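Side-chain contacts in putative acetoin utilization protein, acetoin dehydrogenase (PDB 5AWE), which is of unknown function but joins a pair of CBS domains to an ACT domain, modules that in other proteins commonly sense small ligands: residues D146-V150 / P151-A155; Q159-P163 / A164-S168; E191-P194 / K195-A199. All coordinates share one frame; numbering follows the deposited sequence.

Contact 1. Residues D146-V150 / P151-A155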
ATOM      1  N   ASP A 146      32.658  48.957  -2.302  1.00 26.15           N
ATOM      2  CA  ASP A 146      32.936  49.092  -3.724  1.00 26.60           C
ATOM      3  C   ASP A 146      34.306  49.712  -3.925  1.00 28.32           C
ATOM      4  O   ASP A 146      34.547  50.858  -3.530  1.00 29.98           O
ATOM      5  CB  ASP A 146      31.877  49.971  -4.393  1.00 26.60           C
ATOM      6  CG  ASP A 146      30.538  49.275  -4.521  1.00 27.49           C
ATOM      7  OD1 ASP A 146      30.504  48.025  -4.488  1.00 30.66           O
ATOM      8  OD2 ASP A 146      29.515  49.975  -4.654  1.00 25.05           O
ATOM      9  N   ILE A 147      35.205  48.955  -4.541  1.00 27.72           N
ATOM     10  CA  ILE A 147      36.535  49.455  -4.848  1.00 27.36           C
ATOM     11  C   ILE A 147      36.659  49.569  -6.355  1.00 28.05           C
ATOM     12  O   ILE A 147      35.947  48.882  -7.097  1.00 28.60           O
ATOM     13  CB  ILE A 147      37.634  48.495  -4.334  1.00 28.06           C
ATOM     14  CG1 ILE A 147      37.433  47.102  -4.943  1.00 28.05           C
ATOM     15  CG2 ILE A 147      37.608  48.437  -2.813  1.00 21.40           C
ATOM     16  CD1 ILE A 147      38.566  46.129  -4.647  1.00 25.39           C
ATOM     17  N   PRO A 148      37.550  50.448  -6.834  1.00 27.23           N
ATOM     18  CA  PRO A 148      37.702  50.584  -8.286  1.00 27.34           C
ATOM     19  C   PRO A 148      38.112  49.220  -8.827  1.00 27.89           C
ATOM     20  O   PRO A 148      38.787  48.461  -8.133  1.00 27.80           O
ATOM     21  CB  PRO A 148      38.815  51.622  -8.441  1.00 25.35           C
ATOM     22  CG  PRO A 148      38.837  52.355  -7.145  1.00 24.89           C
ATOM     23  CD  PRO A 148      38.453  51.346  -6.097  1.00 27.87           C
ATOM     24  N   ASP A 149      37.701  48.889 -10.045  1.00 29.22           N
ATOM     25  CA  ASP A 149      38.076  47.593 -10.588  1.00 32.47           C
ATOM     26  C   ASP A 149      39.366  47.659 -11.397  1.00 33.50           C
ATOM     27  O   ASP A 149      39.417  47.197 -12.540  1.00 34.51           O
ATOM     28  CB  ASP A 149      36.942  47.010 -11.441  1.00 37.64           C
ATOM     29  CG  ASP A 149      36.762  47.729 -12.768  1.00 39.53           C
ATOM     30  OD1 ASP A 149      36.943  48.965 -12.820  1.00 42.31           O
ATOM     31  OD2 ASP A 149      36.431  47.046 -13.761  1.00 38.14           O
ATOM     32  N   VAL A 150      40.406  48.236 -10.796  1.00 32.39           N
ATOM     33  CA  VAL A 150      41.753  48.165 -11.352  1.00 32.31           C
ATOM     34  C   VAL A 150      42.574  47.203 -10.504  1.00 31.57           C
ATOM     35  O   VAL A 150      42.412  47.140  -9.286  1.00 31.43           O
ATOM     36  CB  VAL A 150      42.442  49.552 -11.376  1.00 35.47           C
ATOM     37  CG1 VAL A 150      41.599  50.537 -12.184  1.00 35.79           C
ATOM     38  CG2 VAL A 150      42.653  50.060  -9.953  1.00 36.63           C
ATOM     39  N   PRO A 151      43.485  46.456 -11.137  1.00 31.23           N
ATOM     40  CA  PRO A 151      44.343  45.477 -10.452  1.00 31.65           C
ATOM     41  C   PRO A 151      44.833  45.809  -9.041  1.00 31.49           C
ATOM     42  O   PRO A 151      44.788  44.958  -8.154  1.00 33.73           O
ATOM     43  CB  PRO A 151      45.493  45.257 -11.436  1.00 33.10           C
ATOM     44  CG  PRO A 151      44.869  45.533 -12.776  1.00 34.82           C
ATOM     45  CD  PRO A 151      43.904  46.666 -12.535  1.00 29.09           C
ATOM     46  N   GLY A 152      45.301  47.028  -8.814  1.00 29.38           N
ATOM     47  CA  GLY A 152      45.909  47.314  -7.528  1.00 28.11           C
ATOM     48  C   GLY A 152      44.967  47.716  -6.401  1.00 27.38           C
ATOM     49  O   GLY A 152      45.408  47.868  -5.256  1.00 27.00           O
ATOM     50  N   ALA A 153      43.683  47.887  -6.707  1.00 25.78           N
ATOM     51  CA  ALA A 153      42.741  48.487  -5.755  1.00 25.25           C
ATOM     52  C   ALA A 153      42.533  47.696  -4.462  1.00 23.22           C
ATOM     53  O   ALA A 153      42.419  48.280  -3.387  1.00 22.79           O
ATOM     54  CB  ALA A 153      41.382  48.727  -6.435  1.00 19.86           C
ATOM     55  N   LEU A 154      42.475  46.373  -4.561  1.00 23.69           N
ATOM     56  CA  LEU A 154      42.149  45.555  -3.397  1.00 23.30           C
ATOM     57  C   LEU A 154      43.283  45.631  -2.368  1.00 23.93           C
ATOM     58  O   LEU A 154      43.045  45.781  -1.164  1.00 24.25           O
ATOM     59  CB  LEU A 154      41.905  44.110  -3.819  1.00 19.98           C
ATOM     60  CG  LEU A 154      41.219  43.225  -2.773  1.00 22.08           C
ATOM     61  CD1 LEU A 154      40.655  41.983  -3.450  1.00 28.00           C
ATOM     62  CD2 LEU A 154      42.196  42.841  -1.686  1.00 15.34           C
ATOM     63  N   ALA A 155      44.516  45.552  -2.847  1.00 22.52           N
ATOM     64  CA  ALA A 155      45.659  45.764  -1.980  1.00 23.64           C
ATOM     65  C   ALA A 155      45.522  47.093  -1.230  1.00 24.09           C
ATOM     66  O   ALA A 155      45.773  47.167  -0.019  1.00 24.42           O
ATOM     67  CB  ALA A 155      46.936  45.752  -2.803  1.00 20.87           C
TER

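Contact 2. Residues Q159-P163 / A164-S168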
ATOM      1  N   GLN A 159      44.710  47.974   3.266  1.00 28.38           N
ATOM      2  CA  GLN A 159      45.543  48.693   4.228  1.00 29.07           C
ATOM      3  C   GLN A 159      44.733  49.437   5.291  1.00 28.94           C
ATOM      4  O   GLN A 159      45.266  49.819   6.331  1.00 30.71           O
ATOM      5  CB  GLN A 159      46.462  49.670   3.498  1.00 25.65           C
ATOM      6  CG  GLN A 159      47.515  48.974   2.657  1.00 42.03           C
ATOM      7  CD  GLN A 159      48.031  49.846   1.529  1.00 50.93           C
ATOM      8  OE1 GLN A 159      48.126  51.067   1.666  1.00 56.17           O
ATOM      9  NE2 GLN A 159      48.364  49.221   0.400  1.00 53.19           N
ATOM     10  N   ALA A 160      43.448  49.638   5.039  1.00 27.17           N
ATOM     11  CA  ALA A 160      42.605  50.329   6.000  1.00 27.60           C
ATOM     12  C   ALA A 160      42.183  49.425   7.168  1.00 27.44           C
ATOM     13  O   ALA A 160      41.852  49.916   8.246  1.00 29.39           O
ATOM     14  CB  ALA A 160      41.365  50.891   5.292  1.00 27.45           C
ATOM     15  N   VAL A 161      42.199  48.112   6.962  1.00 25.58           N
ATOM     16  CA  VAL A 161      41.680  47.193   7.967  1.00 24.73           C
ATOM     17  C   VAL A 161      42.492  47.100   9.272  1.00 26.18           C
ATOM     18  O   VAL A 161      41.912  47.119  10.366  1.00 25.40           O
ATOM     19  CB  VAL A 161      41.522  45.763   7.395  1.00 20.21           C
ATOM     20  CG1 VAL A 161      40.952  44.830   8.474  1.00 18.63           C
ATOM     21  CG2 VAL A 161      40.608  45.782   6.180  1.00 14.53           C
ATOM     22  N   PRO A 162      43.834  46.987   9.184  1.00 26.00           N
ATOM     23  CA  PRO A 162      44.620  46.893  10.423  1.00 27.60           C
ATOM     24  C   PRO A 162      44.225  47.988  11.404  1.00 27.88           C
ATOM     25  O   PRO A 162      43.846  49.081  10.994  1.00 28.66           O
ATOM     26  CB  PRO A 162      46.071  47.024   9.947  1.00 24.87           C
ATOM     27  CG  PRO A 162      46.039  46.542   8.539  1.00 27.29           C
ATOM     28  CD  PRO A 162      44.703  47.020   7.995  1.00 28.31           C
ATOM     29  N   PRO A 163      44.337  47.723  12.715  1.00 29.42           N
ATOM     30  CA  PRO A 163      44.808  46.497  13.374  1.00 30.35           C
ATOM     31  C   PRO A 163      43.922  45.253  13.247  1.00 32.05           C
ATOM     32  O   PRO A 163      44.287  44.181  13.756  1.00 32.39           O
ATOM     33  CB  PRO A 163      44.969  46.924  14.833  1.00 30.28           C
ATOM     34  CG  PRO A 163      43.924  47.964  15.017  1.00 31.19           C
ATOM     35  CD  PRO A 163      43.785  48.685  13.688  1.00 26.41           C
ATOM     36  N   ALA A 164      42.769  45.383  12.590  1.00 30.67           N
ATOM     37  CA  ALA A 164      41.856  44.247  12.438  1.00 29.40           C
ATOM     38  C   ALA A 164      42.299  43.321  11.303  1.00 28.10           C
ATOM     39  O   ALA A 164      43.156  43.685  10.494  1.00 27.56           O
ATOM     40  CB  ALA A 164      40.429  44.740  12.184  1.00 25.67           C
ATOM     41  N   ASN A 165      41.705  42.129  11.252  1.00 26.11           N
ATOM     42  CA  ASN A 165      42.060  41.120  10.261  1.00 26.50           C
ATOM     43  C   ASN A 165      40.958  40.915   9.240  1.00 25.55           C
ATOM     44  O   ASN A 165      39.777  41.067   9.552  1.00 26.65           O
ATOM     45  CB  ASN A 165      42.337  39.773  10.937  1.00 31.13           C
ATOM     46  CG  ASN A 165      43.538  39.814  11.849  1.00 33.82           C
ATOM     47  OD1 ASN A 165      44.681  39.747  11.392  1.00 41.88           O
ATOM     48  ND2 ASN A 165      43.287  39.922  13.154  1.00 30.57           N
ATOM     49  N   ILE A 166      41.349  40.549   8.026  1.00 22.96           N
ATOM     50  CA  ILE A 166      40.398  40.080   7.027  1.00 21.86           C
ATOM     51  C   ILE A 166      40.384  38.555   7.047  1.00 22.30           C
ATOM     52  O   ILE A 166      41.443  37.910   7.036  1.00 20.76           O
ATOM     53  CB  ILE A 166      40.809  40.539   5.632  1.00 19.69           C
ATOM     54  CG1 ILE A 166      40.868  42.062   5.596  1.00 19.97           C
ATOM     55  CG2 ILE A 166      39.840  39.988   4.592  1.00 20.10           C
ATOM     56  CD1 ILE A 166      41.837  42.600   4.560  1.00 21.82           C
ATOM     57  N   VAL A 167      39.186  37.976   7.079  1.00 21.51           N
ATOM     58  CA  VAL A 167      39.044  36.518   7.077  1.00 22.50           C
ATOM     59  C   VAL A 167      38.575  35.983   5.722  1.00 21.07           C
ATOM     60  O   VAL A 167      38.928  34.865   5.328  1.00 19.63           O
ATOM     61  CB  VAL A 167      38.066  36.068   8.186  1.00 26.05           C
ATOM     62  CG1 VAL A 167      37.801  34.576   8.093  1.00 28.28           C
ATOM     63  CG2 VAL A 167      38.666  36.396   9.546  1.00 31.38           C
ATOM     64  N   SER A 168      37.784  36.784   5.007  1.00 20.01           N
ATOM     65  CA  SER A 168      37.343  36.396   3.672  1.00 19.54           C
ATOM     66  C   SER A 168      36.788  37.551   2.861  1.00 20.13           C
ATOM     67  O   SER A 168      36.191  38.487   3.397  1.00 19.84           O
ATOM     68  CB  SER A 168      36.285  35.288   3.752  1.00 15.69           C
ATOM     69  OG  SER A 168      35.084  35.783   4.312  1.00 15.35           O
TER

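Contact 3. Residues E191-P194 / K195-A199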
ATOM      1  N   GLU A 191      35.576  47.789  14.726  1.00 31.38           N
ATOM      2  CA  GLU A 191      34.556  48.828  14.625  1.00 32.67           C
ATOM      3  C   GLU A 191      35.135  50.027  13.886  1.00 32.62           C
ATOM      4  O   GLU A 191      34.413  50.795  13.259  1.00 32.24           O
ATOM      5  CB  GLU A 191      34.083  49.255  16.019  1.00 35.17           C
ATOM      6  CG  GLU A 191      33.700  48.095  16.940  1.00 42.19           C
ATOM      7  CD  GLU A 191      34.912  47.311  17.439  1.00 48.59           C
ATOM      8  OE1 GLU A 191      36.056  47.731  17.155  1.00 50.77           O
ATOM      9  OE2 GLU A 191      34.720  46.276  18.115  1.00 45.66           O
ATOM     10  N   GLY A 192      36.452  50.171  13.955  1.00 33.26           N
ATOM     11  CA  GLY A 192      37.099  51.296  13.309  1.00 33.60           C
ATOM     12  C   GLY A 192      37.231  51.150  11.808  1.00 33.15           C
ATOM     13  O   GLY A 192      37.531  52.125  11.119  1.00 34.75           O
ATOM     14  N   VAL A 193      36.998  49.947  11.290  1.00 33.18           N
ATOM     15  CA  VAL A 193      37.276  49.665   9.882  1.00 31.72           C
ATOM     16  C   VAL A 193      36.477  50.506   8.902  1.00 31.74           C
ATOM     17  O   VAL A 193      37.054  51.080   7.984  1.00 31.57           O
ATOM     18  CB  VAL A 193      37.023  48.191   9.517  1.00 28.72           C
ATOM     19  CG1 VAL A 193      37.313  47.988   8.048  1.00 30.16           C
ATOM     20  CG2 VAL A 193      37.891  47.276  10.359  1.00 26.54           C
ATOM     21  N   PRO A 194      35.141  50.582   9.073  1.00 32.65           N
ATOM     22  CA  PRO A 194      34.298  51.374   8.162  1.00 34.07           C
ATOM     23  C   PRO A 194      34.781  52.818   8.039  1.00 36.81           C
ATOM     24  O   PRO A 194      34.867  53.371   6.936  1.00 36.97           O
ATOM     25  CB  PRO A 194      32.901  51.294   8.788  1.00 26.55           C
ATOM     26  CG  PRO A 194      32.938  50.092   9.652  1.00 27.34           C
ATOM     27  CD  PRO A 194      34.348  50.000  10.171  1.00 30.22           C
ATOM     28  N   LYS A 195      35.102  53.422   9.181  1.00 38.67           N
ATOM     29  CA  LYS A 195      35.700  54.752   9.195  1.00 41.13           C
ATOM     30  C   LYS A 195      36.915  54.752   8.268  1.00 40.82           C
ATOM     31  O   LYS A 195      36.907  55.385   7.204  1.00 40.38           O
ATOM     32  CB  LYS A 195      36.145  55.120  10.619  1.00 47.95           C
ATOM     33  CG  LYS A 195      35.096  54.871  11.703  1.00 54.05           C
ATOM     34  CD  LYS A 195      34.145  56.056  11.854  1.00 62.56           C
ATOM     35  CE  LYS A 195      34.815  57.227  12.563  1.00 65.36           C
ATOM     36  NZ  LYS A 195      33.853  58.325  12.870  1.00 66.53           N
ATOM     37  N   ARG A 196      37.944  54.013   8.678  1.00 39.85           N
ATOM     38  CA  ARG A 196      39.215  53.978   7.968  1.00 40.49           C
ATOM     39  C   ARG A 196      39.048  53.769   6.466  1.00 41.65           C
ATOM     40  O   ARG A 196      39.729  54.411   5.668  1.00 42.16           O
ATOM     41  CB  ARG A 196      40.102  52.875   8.542  1.00 38.45           C
ATOM     42  CG  ARG A 196      40.485  53.088   9.993  1.00 34.60           C
ATOM     43  CD  ARG A 196      41.618  52.170  10.389  1.00 35.99           C
ATOM     44  NE  ARG A 196      41.163  50.799  10.596  1.00 30.94           N
ATOM     45  CZ  ARG A 196      40.816  50.310  11.780  1.00 33.05           C
ATOM     46  NH1 ARG A 196      40.876  51.083  12.854  1.00 31.62           N
ATOM     47  NH2 ARG A 196      40.398  49.057  11.890  1.00 30.38           N
ATOM     48  N   LEU A 197      38.138  52.875   6.085  1.00 42.02           N
ATOM     49  CA  LEU A 197      37.931  52.564   4.677  1.00 42.41           C
ATOM     50  C   LEU A 197      37.564  53.799   3.860  1.00 44.26           C
ATOM     51  O   LEU A 197      38.193  54.095   2.845  1.00 43.94           O
ATOM     52  CB  LEU A 197      36.834  51.506   4.521  1.00 38.72           C
ATOM     53  CG  LEU A 197      37.238  50.048   4.768  1.00 38.68           C
ATOM     54  CD1 LEU A 197      36.004  49.160   4.810  1.00 25.62           C
ATOM     55  CD2 LEU A 197      38.187  49.591   3.666  1.00 35.31           C
ATOM     56  N   GLU A 198      36.543  54.527   4.292  1.00 46.05           N
ATOM     57  CA  GLU A 198      36.055  55.616   3.467  1.00 48.39           C
ATOM     58  C   GLU A 198      36.874  56.871   3.706  1.00 48.71           C
ATOM     59  O   GLU A 198      37.079  57.655   2.787  1.00 49.99           O
ATOM     60  CB  GLU A 198      34.575  55.881   3.738  1.00 49.81           C
ATOM     61  CG  GLU A 198      34.269  56.380   5.130  1.00 55.91           C
ATOM     62  CD  GLU A 198      32.867  56.939   5.226  1.00 57.77           C
ATOM     63  OE1 GLU A 198      31.933  56.288   4.711  1.00 56.11           O
ATOM     64  OE2 GLU A 198      32.704  58.030   5.811  1.00 61.58           O
ATOM     65  N   ALA A 199      37.351  57.049   4.937  1.00 49.05           N
ATOM     66  CA  ALA A 199      38.335  58.089   5.233  1.00 47.42           C
ATOM     67  C   ALA A 199      39.552  57.904   4.329  1.00 47.04           C
ATOM     68  O   ALA A 199      40.222  58.870   3.965  1.00 48.00           O
ATOM     69  CB  ALA A 199      38.755  58.016   6.698  1.00 47.14           C
TER

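Contact 1. Residues D146-V150 / P151-A155
Val150 and Ala153 close a type I beta turn that carries the chain from the first strand of the ACT domain, 141-148, into its first helix, 153-158. The domain has the ferredoxin-like beta-alpha-beta-beta-alpha-beta fold. Pro151 follows Val150 as the first of the two corner residues, where its ring fixes phi in the negative range the turn requires and where no backbone N-H is needed. Its CD lies 3.4 Å from CB of Val150, and its ring also packs on Pro163 of the second subunit. Gly152 completes the corner without a side chain.

Ala153 N then donates to Val150 O at 3.0 Å, nearly straight at the hydrogen (171°), although the donor sits above the carbonyl plane, 36° out of it. The methyl of Ala153 faces back to the strand end and is the hub of the packing. CG2 of Val150 lies 4.0 Å from CB of Ala153. The Pro148 ring brings CD to 3.9 Å from Ala153 CB. The carbonyl O of Pro148 is closer still, 3.1 Å from CB of Ala153. That carbonyl also accepts a weak bond from Val150 N, in the inverse gamma turn centred on Asp149. A small apolar residue suits such a tight position.

Leu154 is met by Ile147. CG1 of Ile147 stands between its own backbone N and carbonyl carbon (chi1 57°), and the extended chi2 sends the delta methyl across to the helix. There CD1 of Ile147 lies 3.8 Å from CA and 4.0 Å from CB of Leu154.

Contact 2. Residues Q159-P163 / A164-S168
Val161 and Ala164 are the ends of a type VIa beta turn, with a cis peptide bond between Pro162 and Pro163, which brings the chain from helix 153-158 of the ACT domain to its second strand, 165-175. Two prolines suit the bend: both have phi restricted by the ring, and Pro163 also accepts the cis form far more readily than other residues. Ala164 N donates to Val161 O at 2.9 Å, a bent bond with 140° at the hydrogen.

The side chain of Val161 packs against the start of the strand. Its CB is 4.1 Å from the carbonyl O of Ala164. CG1, anti to the backbone N (chi1 -179°), chiefly meets the Ala164 peptide, 3.2 Å from Ala164 O and 3.7 Å from Ala164 CB, and also brushes Ile166. CG2 is directed to Ile166, whose side chain crosses that of Val161 at about a right angle. Branching at CB thus lets one residue serve both partners, while the small methyl of Ala164 packs beside CG1 and also meets Val193 of helix 193-199.

Met183 on the adjoining strand touches both Val161 and Ile166, and Leu154 of the second subunit packs on Ile166, so the turn borders both the domain's core and the interface with the second subunit. At the tip, CG2 of Val161 lies 3.8 Å from each of CG1 and CD1 of Ile166.

Contact 3. Residues E191-P194 / K195-A199
Arg196 N to Gly192 O (3.1 Å) and Leu197 N to Val193 O (2.8 Å) are the i to i+4 backbone bonds of helix 193-199, the second helix of the ACT domain, and a weak third runs from Glu198 N to Pro194 O. Pro194 suits the first turn, where backbone N-H groups generally lack a helical acceptor.

Arg196 folds back along the helix. A bend at chi3 (-76°) lays its guanidinium flat over the backbone, with Gly192 C 3.6 Å from the plane beneath its centre and Val193 N nearer the rim. Gly192 fits below because a beta carbon there would collide with NH1. CG2 of Val193 lies 3.4 Å from NH2 of Arg196, while its other methyl turns to Leu197: CG1 of Val193 is 3.7 Å from Leu197 CD1. These two side chains lie side by side, pointing the same way, and both touch Ile143 on strand 141-148.

The polar end of Arg196 is held elsewhere. NE bonds to Ala160 O, NH1 forms a salt bridge with Asp189, and NH2 gives a weak bond to Val161 O. A methionine in its place would probably leave Asp189 without its charged mate and the Ala160 carbonyl without this donor. One flat cation thus uses a face for packing and its N-H groups for carbonyls and a carboxylate of other loops of the same chain, which implies that the helix start and the loop at 160-161 are fixed together.

In the fold
Followed from the N terminus, all three contacts lie in the ACT domain, in series along the chain, none nesting in or crossing another. Contact 1 closes the turn from strand 141-148 into helix 153-158. Contact 2 closes the return from that helix to strand 165-175, their centres about 16 Å apart, so together they bracket the first beta-alpha-beta unit of the ferredoxin-like fold, and both meet the second subunit. Contact 3 is a stretch within the later helix, 193-199, which precedes strand 203-209, outermost in the sheet within this chain. It touches contact 2, their centres about 11 Å apart, and so ties the loop after helix 153-158 to helix 193-199.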